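Local coordinates for BIFUNCTIONAL PROTEIN Proline utilization A (PutA) (Corynebacterium freiburgense, PDB 5UX5), which oxidises proline to glutamate in two steps, joining an FAD-dependent proline dehydrogenase to an NAD-dependent L-glutamate gamma-semialdehyde dehydrogenase in one chain, at residues A633-G638 with L643-H648; Q273-L278 with M334-R339; V731-V734 with F740-Q743. All coordinates share one frame; numbering follows the deposited sequence.

Interaction 1: A633-G638 with L643-H648; sequences ALRKAG and LVQLMH
R635 reaches across from the last turn of helix 624-636 to hold the backbone carbonyl of V644. Its NH2 lies 2.8 Å from V644 O in a nearly straight bond (165° at the hydrogen), while NH1 adds a weak bond to V644 O at 3.3 Å. The oxygen sits at the guanidinium edge, close to its plane, and NH2 approaches the oxygen 33° out of the carbonyl plane. A bend at chi2 (-73°) turns the chain, and an extended chi3 carries the guanidinium to the strand. NH1 also bonds I639 O, so the group pins both the strand and the turn leading to it. The Q645 chain bends at chi2 and brings OE1 to 4.1 Å from R635 NH2, a distance too long for a bond. One residue earlier on the helix, L634 faces the strand, and its CD1 meets V644 CG1 at 4.4 Å; V605 and F606 of helix 599-611 help enclose this apolar pair. A Schellman motif closes the helix at G638, whose positive phi lets the chain turn back. Helix, turn and strand 644-646 complete a beta-alpha-beta unit begun by strand 614-618, as in the Rossmann-type NAD-binding domain of aldehyde dehydrogenases.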
# COMPACT_ATOMS: atom_id res chain seq x y z
N ALA A 633 -10.10 -15.57 -18.99
CA ALA A 633 -11.14 -14.70 -18.45
C ALA A 633 -11.78 -13.85 -19.55
O ALA A 633 -13.00 -13.73 -19.62
CB ALA A 633 -10.56 -13.80 -17.37
N LEU A 634 -10.95 -13.25 -20.43
CA LEU A 634 -11.48 -12.46 -21.53
C LEU A 634 -12.41 -13.32 -22.37
O LEU A 634 -13.46 -12.85 -22.84
CB LEU A 634 -10.35 -11.91 -22.40
CG LEU A 634 -9.30 -11.05 -21.70
CD1 LEU A 634 -8.46 -10.18 -22.64
CD2 LEU A 634 -10.03 -10.18 -20.73
N ARG A 635 -12.03 -14.58 -22.58
CA ARG A 635 -12.85 -15.46 -23.40
C ARG A 635 -14.16 -15.79 -22.69
O ARG A 635 -15.24 -15.68 -23.29
CB ARG A 635 -12.06 -16.71 -23.77
CG ARG A 635 -10.77 -16.40 -24.54
CD ARG A 635 -11.13 -15.97 -25.94
NE ARG A 635 -9.98 -15.79 -26.82
CZ ARG A 635 -9.63 -14.64 -27.39
NH1 ARG A 635 -10.32 -13.54 -27.16
NH2 ARG A 635 -8.59 -14.59 -28.19
N LYS A 636 -14.10 -16.12 -21.40
CA LYS A 636 -15.35 -16.34 -20.67
C LYS A 636 -16.23 -15.11 -20.73
O LYS A 636 -17.46 -15.24 -20.79
CB LYS A 636 -15.07 -16.74 -19.21
CG LYS A 636 -15.27 -18.23 -18.94
CD LYS A 636 -14.54 -18.73 -17.68
CE LYS A 636 -13.85 -20.11 -17.89
NZ LYS A 636 -14.62 -21.06 -18.79
N ALA A 637 -15.63 -13.92 -20.79
CA ALA A 637 -16.37 -12.66 -20.79
C ALA A 637 -17.05 -12.35 -22.11
O ALA A 637 -17.87 -11.43 -22.16
CB ALA A 637 -15.46 -11.50 -20.41
N GLY A 638 -16.73 -13.08 -23.18
CA GLY A 638 -17.26 -12.78 -24.49
C GLY A 638 -16.29 -12.07 -25.40
O GLY A 638 -16.66 -11.75 -26.54
N LEU A 643 -11.83 -10.05 -31.49
CA LEU A 643 -11.66 -8.83 -30.73
C LEU A 643 -10.25 -8.67 -30.19
O LEU A 643 -9.65 -7.60 -30.32
CB LEU A 643 -12.63 -8.83 -29.55
CG LEU A 643 -13.80 -7.86 -29.57
CD1 LEU A 643 -14.38 -7.97 -28.20
CD2 LEU A 643 -13.33 -6.46 -29.86
N VAL A 644 -9.75 -9.70 -29.53
CA VAL A 644 -8.42 -9.72 -28.94
C VAL A 644 -7.72 -10.99 -29.38
O VAL A 644 -8.33 -12.06 -29.40
CB VAL A 644 -8.50 -9.66 -27.41
CG1 VAL A 644 -7.17 -10.06 -26.81
CG2 VAL A 644 -8.92 -8.26 -26.99
N GLN A 645 -6.46 -10.87 -29.77
CA GLN A 645 -5.69 -11.99 -30.27
C GLN A 645 -4.34 -12.04 -29.55
O GLN A 645 -3.67 -11.01 -29.44
CB GLN A 645 -5.54 -11.86 -31.79
CG GLN A 645 -5.17 -13.13 -32.49
CD GLN A 645 -6.29 -14.14 -32.54
OE1 GLN A 645 -6.43 -14.96 -31.62
NE2 GLN A 645 -7.06 -14.12 -33.61
N LEU A 646 -4.01 -13.20 -29.00
CA LEU A 646 -2.78 -13.41 -28.23
C LEU A 646 -1.75 -14.03 -29.17
O LEU A 646 -1.99 -15.11 -29.71
CB LEU A 646 -3.04 -14.33 -27.04
CG LEU A 646 -1.95 -14.75 -26.04
CD1 LEU A 646 -1.30 -13.59 -25.35
CD2 LEU A 646 -2.58 -15.65 -25.01
N MET A 647 -0.63 -13.34 -29.38
CA MET A 647 0.36 -13.76 -30.37
C MET A 647 1.73 -13.89 -29.71
O MET A 647 2.39 -12.88 -29.45
CB MET A 647 0.42 -12.79 -31.56
CG MET A 647 -0.84 -12.64 -32.40
SD MET A 647 -0.60 -11.70 -33.97
CE MET A 647 0.59 -12.72 -34.86
N HIS A 648 2.18 -15.13 -29.49
CA HIS A 648 3.52 -15.37 -28.97
C HIS A 648 4.53 -15.35 -30.12
O HIS A 648 5.10 -16.37 -30.52
CB HIS A 648 3.59 -16.70 -28.22
CG HIS A 648 2.62 -16.83 -27.09
ND1 HIS A 648 2.64 -16.00 -25.99
CD2 HIS A 648 1.62 -17.72 -26.88
CE1 HIS A 648 1.68 -16.37 -25.15
NE2 HIS A 648 1.05 -17.41 -25.67

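Interaction 2: Q273-L278 with M334-R339; sequences QALQQL and MDYILR
M334 O accepts two backbone bonds, from L338 N at 3.1 Å and I337 N at 3.2 Å, in the last turn of the helix that presses Y336 and I337 against L275 and Q276. L275 meets its two partners with different branches: CD1 lies 3.6 Å from I337 CD1, and CD2 passes alongside the Y336 ring, 4.0 Å from CD1 of that ring. With CG anti to the backbone N (chi1 175°), the Y336 ring extends toward helix 271-287 and its outer end lies against Q276. The extended Q276 chain crosses the tyrosine at about a right angle: its CG is 3.3 Å from Y336 OH, its OE1 3.6 Å from Y336 CE2, and amide and ring planes stand 84° apart. Y12 meets the same ring edge-to-face. Behind the contact, R339 folds back and gives NE to D335 O at 3.1 Å (161° at the hydrogen), while the D335 carboxylate forms salt bridges with R367 and R451. These outer helices of the proline dehydrogenase TIM barrel are thus joined by van der Waals contacts of leucine, isoleucine, the tyrosine and the glutamine side chain. No polar bond links the two segments; those of M334 O, R339 and D335 lie within the second helix end or run to other parts, so nonpolar contact holds the two helices together here.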
# COMPACT_ATOMS: atom_id res chain seq x y z
N GLN A 273 -16.49 -14.52 19.56
CA GLN A 273 -16.24 -15.89 19.14
C GLN A 273 -14.89 -16.38 19.65
O GLN A 273 -14.75 -17.53 20.06
CB GLN A 273 -16.35 -16.00 17.63
CG GLN A 273 -17.73 -15.69 17.16
CD GLN A 273 -17.83 -15.48 15.67
OE1 GLN A 273 -16.83 -15.19 14.99
NE2 GLN A 273 -19.03 -15.66 15.13
N ALA A 274 -13.87 -15.51 19.63
CA ALA A 274 -12.57 -15.88 20.18
C ALA A 274 -12.69 -16.26 21.65
O ALA A 274 -12.03 -17.20 22.11
CB ALA A 274 -11.59 -14.72 19.99
N LEU A 275 -13.50 -15.53 22.41
CA LEU A 275 -13.66 -15.83 23.83
C LEU A 275 -14.28 -17.20 24.02
O LEU A 275 -13.81 -17.99 24.85
CB LEU A 275 -14.52 -14.76 24.50
CG LEU A 275 -14.86 -15.00 25.97
CD1 LEU A 275 -13.57 -15.00 26.76
CD2 LEU A 275 -15.86 -13.99 26.54
N GLN A 276 -15.32 -17.53 23.25
CA GLN A 276 -15.94 -18.83 23.39
C GLN A 276 -14.96 -19.95 23.07
O GLN A 276 -14.90 -20.97 23.77
CB GLN A 276 -17.18 -18.93 22.50
CG GLN A 276 -18.30 -18.04 22.95
CD GLN A 276 -19.52 -18.17 22.06
OE1 GLN A 276 -20.49 -18.82 22.43
NE2 GLN A 276 -19.47 -17.55 20.90
N GLN A 277 -14.15 -19.77 22.03
CA GLN A 277 -13.20 -20.81 21.70
C GLN A 277 -12.14 -20.93 22.78
O GLN A 277 -11.74 -22.04 23.15
CB GLN A 277 -12.57 -20.52 20.35
CG GLN A 277 -11.80 -21.67 19.76
CD GLN A 277 -10.42 -21.77 20.41
OE1 GLN A 277 -9.92 -20.78 20.94
NE2 GLN A 277 -9.79 -22.94 20.33
N LEU A 278 -11.67 -19.80 23.32
CA LEU A 278 -10.70 -19.85 24.41
C LEU A 278 -11.30 -20.45 25.68
O LEU A 278 -10.61 -21.19 26.39
CB LEU A 278 -10.14 -18.46 24.68
CG LEU A 278 -9.03 -18.00 23.72
CD1 LEU A 278 -9.05 -16.51 23.51
CD2 LEU A 278 -7.73 -18.40 24.32
N MET A 334 -17.83 -9.98 29.37
CA MET A 334 -17.77 -10.10 30.82
C MET A 334 -18.85 -11.05 31.33
O MET A 334 -18.57 -12.01 32.07
CB MET A 334 -17.96 -8.70 31.40
CG MET A 334 -17.87 -8.53 32.84
SD MET A 334 -18.23 -6.79 33.04
CE MET A 334 -19.93 -6.81 32.59
N ASP A 335 -20.09 -10.82 30.89
CA ASP A 335 -21.24 -11.63 31.27
C ASP A 335 -20.99 -13.11 31.03
O ASP A 335 -21.32 -13.95 31.87
CB ASP A 335 -22.42 -11.15 30.42
CG ASP A 335 -23.75 -11.45 31.03
OD1 ASP A 335 -23.98 -12.60 31.48
OD2 ASP A 335 -24.58 -10.51 31.02
N TYR A 336 -20.43 -13.45 29.88
CA TYR A 336 -20.29 -14.84 29.47
C TYR A 336 -19.25 -15.56 30.33
O TYR A 336 -19.44 -16.74 30.69
CB TYR A 336 -19.91 -14.89 27.99
CG TYR A 336 -19.61 -16.25 27.39
CD1 TYR A 336 -18.38 -16.89 27.59
CD2 TYR A 336 -20.52 -16.87 26.54
CE1 TYR A 336 -18.11 -18.12 27.02
CE2 TYR A 336 -20.26 -18.10 25.96
CZ TYR A 336 -19.05 -18.72 26.20
OH TYR A 336 -18.81 -19.95 25.61
N ILE A 337 -18.16 -14.88 30.67
CA ILE A 337 -16.96 -15.56 31.12
C ILE A 337 -16.93 -15.63 32.65
O ILE A 337 -16.34 -16.56 33.22
CB ILE A 337 -15.70 -14.86 30.55
CG1 ILE A 337 -14.51 -15.81 30.46
CG2 ILE A 337 -15.34 -13.63 31.34
CD1 ILE A 337 -14.78 -16.96 29.56
N LEU A 338 -17.58 -14.67 33.32
CA LEU A 338 -17.64 -14.64 34.78
C LEU A 338 -18.78 -15.52 35.32
O LEU A 338 -19.75 -15.05 35.92
CB LEU A 338 -17.77 -13.21 35.28
CG LEU A 338 -16.46 -12.46 35.39
CD1 LEU A 338 -16.75 -11.09 35.95
CD2 LEU A 338 -15.48 -13.23 36.26
N ARG A 339 -18.59 -16.83 35.17
CA ARG A 339 -19.51 -17.87 35.60
C ARG A 339 -18.70 -18.98 36.24
O ARG A 339 -17.50 -19.12 35.98
CB ARG A 339 -20.29 -18.48 34.45
CG ARG A 339 -20.85 -17.49 33.58
CD ARG A 339 -21.83 -18.06 32.61
NE ARG A 339 -22.43 -16.88 32.01
CZ ARG A 339 -23.63 -16.83 31.49
NH1 ARG A 339 -24.40 -17.90 31.48
NH2 ARG A 339 -24.04 -15.69 30.98

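Interaction 3: V731-V734 with F740-Q743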
# COMPACT_ATOMS: atom_id res chain seq x y z
N VAL A 731 17.73 6.38 -1.69
CA VAL A 731 17.24 7.18 -0.58
C VAL A 731 18.27 8.29 -0.35
O VAL A 731 19.48 8.03 -0.25
CB VAL A 731 16.98 6.30 0.68
CG1 VAL A 731 18.21 5.59 1.14
CG2 VAL A 731 16.37 7.08 1.85
N ILE A 732 17.80 9.54 -0.34
CA ILE A 732 18.65 10.72 -0.20
C ILE A 732 18.31 11.32 1.16
O ILE A 732 17.20 11.81 1.36
CB ILE A 732 18.40 11.76 -1.30
CG1 ILE A 732 18.48 11.17 -2.69
CG2 ILE A 732 19.38 12.92 -1.20
CD1 ILE A 732 18.07 12.17 -3.71
N LEU A 733 19.27 11.29 2.08
CA LEU A 733 19.08 11.80 3.43
C LEU A 733 19.65 13.21 3.52
O LEU A 733 20.79 13.45 3.09
CB LEU A 733 19.79 10.91 4.44
CG LEU A 733 19.68 9.42 4.19
CD1 LEU A 733 20.51 8.71 5.23
CD2 LEU A 733 18.25 9.05 4.33
N VAL A 734 18.87 14.14 4.07
CA VAL A 734 19.36 15.50 4.29
C VAL A 734 19.88 15.61 5.72
O VAL A 734 19.18 15.25 6.68
CB VAL A 734 18.26 16.55 4.03
CG1 VAL A 734 18.83 17.91 4.32
CG2 VAL A 734 17.77 16.47 2.59
N PHE A 740 17.42 6.40 11.55
CA PHE A 740 17.00 5.91 10.24
C PHE A 740 17.90 4.80 9.72
O PHE A 740 17.43 3.71 9.38
CB PHE A 740 16.97 7.06 9.22
CG PHE A 740 16.58 6.62 7.84
CD1 PHE A 740 15.24 6.54 7.47
CD2 PHE A 740 17.54 6.24 6.92
CE1 PHE A 740 14.86 6.09 6.22
CE2 PHE A 740 17.16 5.79 5.66
CZ PHE A 740 15.81 5.71 5.32
N THR A 741 19.20 5.07 9.62
CA THR A 741 20.08 4.13 8.93
C THR A 741 20.19 2.81 9.68
O THR A 741 20.09 1.74 9.08
CB THR A 741 21.46 4.74 8.71
OG1 THR A 741 21.32 6.12 8.34
CG2 THR A 741 22.16 3.97 7.60
N ASP A 742 20.38 2.87 11.01
CA ASP A 742 20.40 1.64 11.79
C ASP A 742 19.14 0.82 11.53
O ASP A 742 19.22 -0.39 11.26
CB ASP A 742 20.51 1.94 13.28
CG ASP A 742 21.91 2.31 13.73
OD1 ASP A 742 22.93 1.90 13.10
OD2 ASP A 742 21.96 2.99 14.78
N GLN A 743 17.96 1.46 11.63
CA GLN A 743 16.70 0.74 11.46
C GLN A 743 16.54 0.18 10.05
O GLN A 743 16.05 -0.94 9.87
CB GLN A 743 15.52 1.65 11.79
CG GLN A 743 15.41 2.00 13.26
CD GLN A 743 14.59 0.99 14.04
OE1 GLN A 743 15.04 -0.13 14.27
NE2 GLN A 743 13.38 1.38 14.44
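A strand-turn-helix step of the aldehyde dehydrogenase region, running from strand 728-734 into helix 740-750, is packed together here by the first residues of the helix. F740 stands at its start and sends its ring back toward the strand that has just ended, where V731 and L733 receive it. These two are spaced by one residue and so project from the same face of the strand. V731 touches the ring tip through one methyl, CG2, which lies 3.8 Å from F740 CZ and 4.1 Å from F740 CE2. L733 arrives at a slant to the phenylalanine and sets CD2 3.7 Å from F740 CE2 and 3.9 Å from F740 CD2. The two aliphatic chains therefore share one flank of the ring, meeting at CE2, and both approach it obliquely. F740 can span the gap because CG is anti to the backbone N (chi1 178°), which stretches the side chain away from the helix; the nearest CA atoms, those of L733 and F740, are 9.2 Å apart. The other methyl of L733, CD1, leans toward the next helical residue, with T741 OG1 4.1 Å away. All of this is van der Waals contact. Strand 728-734 runs parallel to both of its neighbours, 696-700 and 824-830; V700 touches V731, L733 and F740, and I827 packs on V731 and L733. Helix 706-718 packs on F740 through A709 and V710 and also reaches V731 through V713. One turn further along helix 740-750, Q743 NE2 bonds D707 OD1 at the start of helix 706-718 and A160 O from the proline dehydrogenase half of the chain.

In the fold
From the N terminus, interaction 2 comes first: it closes a long loop of 55 residues, holding strand 293-298 and helix 303-313, and ties two outer helices of the proline dehydrogenase barrel. Interactions 1 and 3 follow in the aldehyde dehydrogenase range and are short-range closures, with four and five residues between their segments; each seats a helix against a strand adjacent in sequence, before it in interaction 3 and after it in interaction 1. The three loops lie in series, neither nested nor crossed. Interactions 1 and 3 flank the chain's centre on opposite sides, their nearest atoms about 36 Å apart, and belong to different sheets. Interaction 2 is about 30 Å from interaction 3 by nearest atoms.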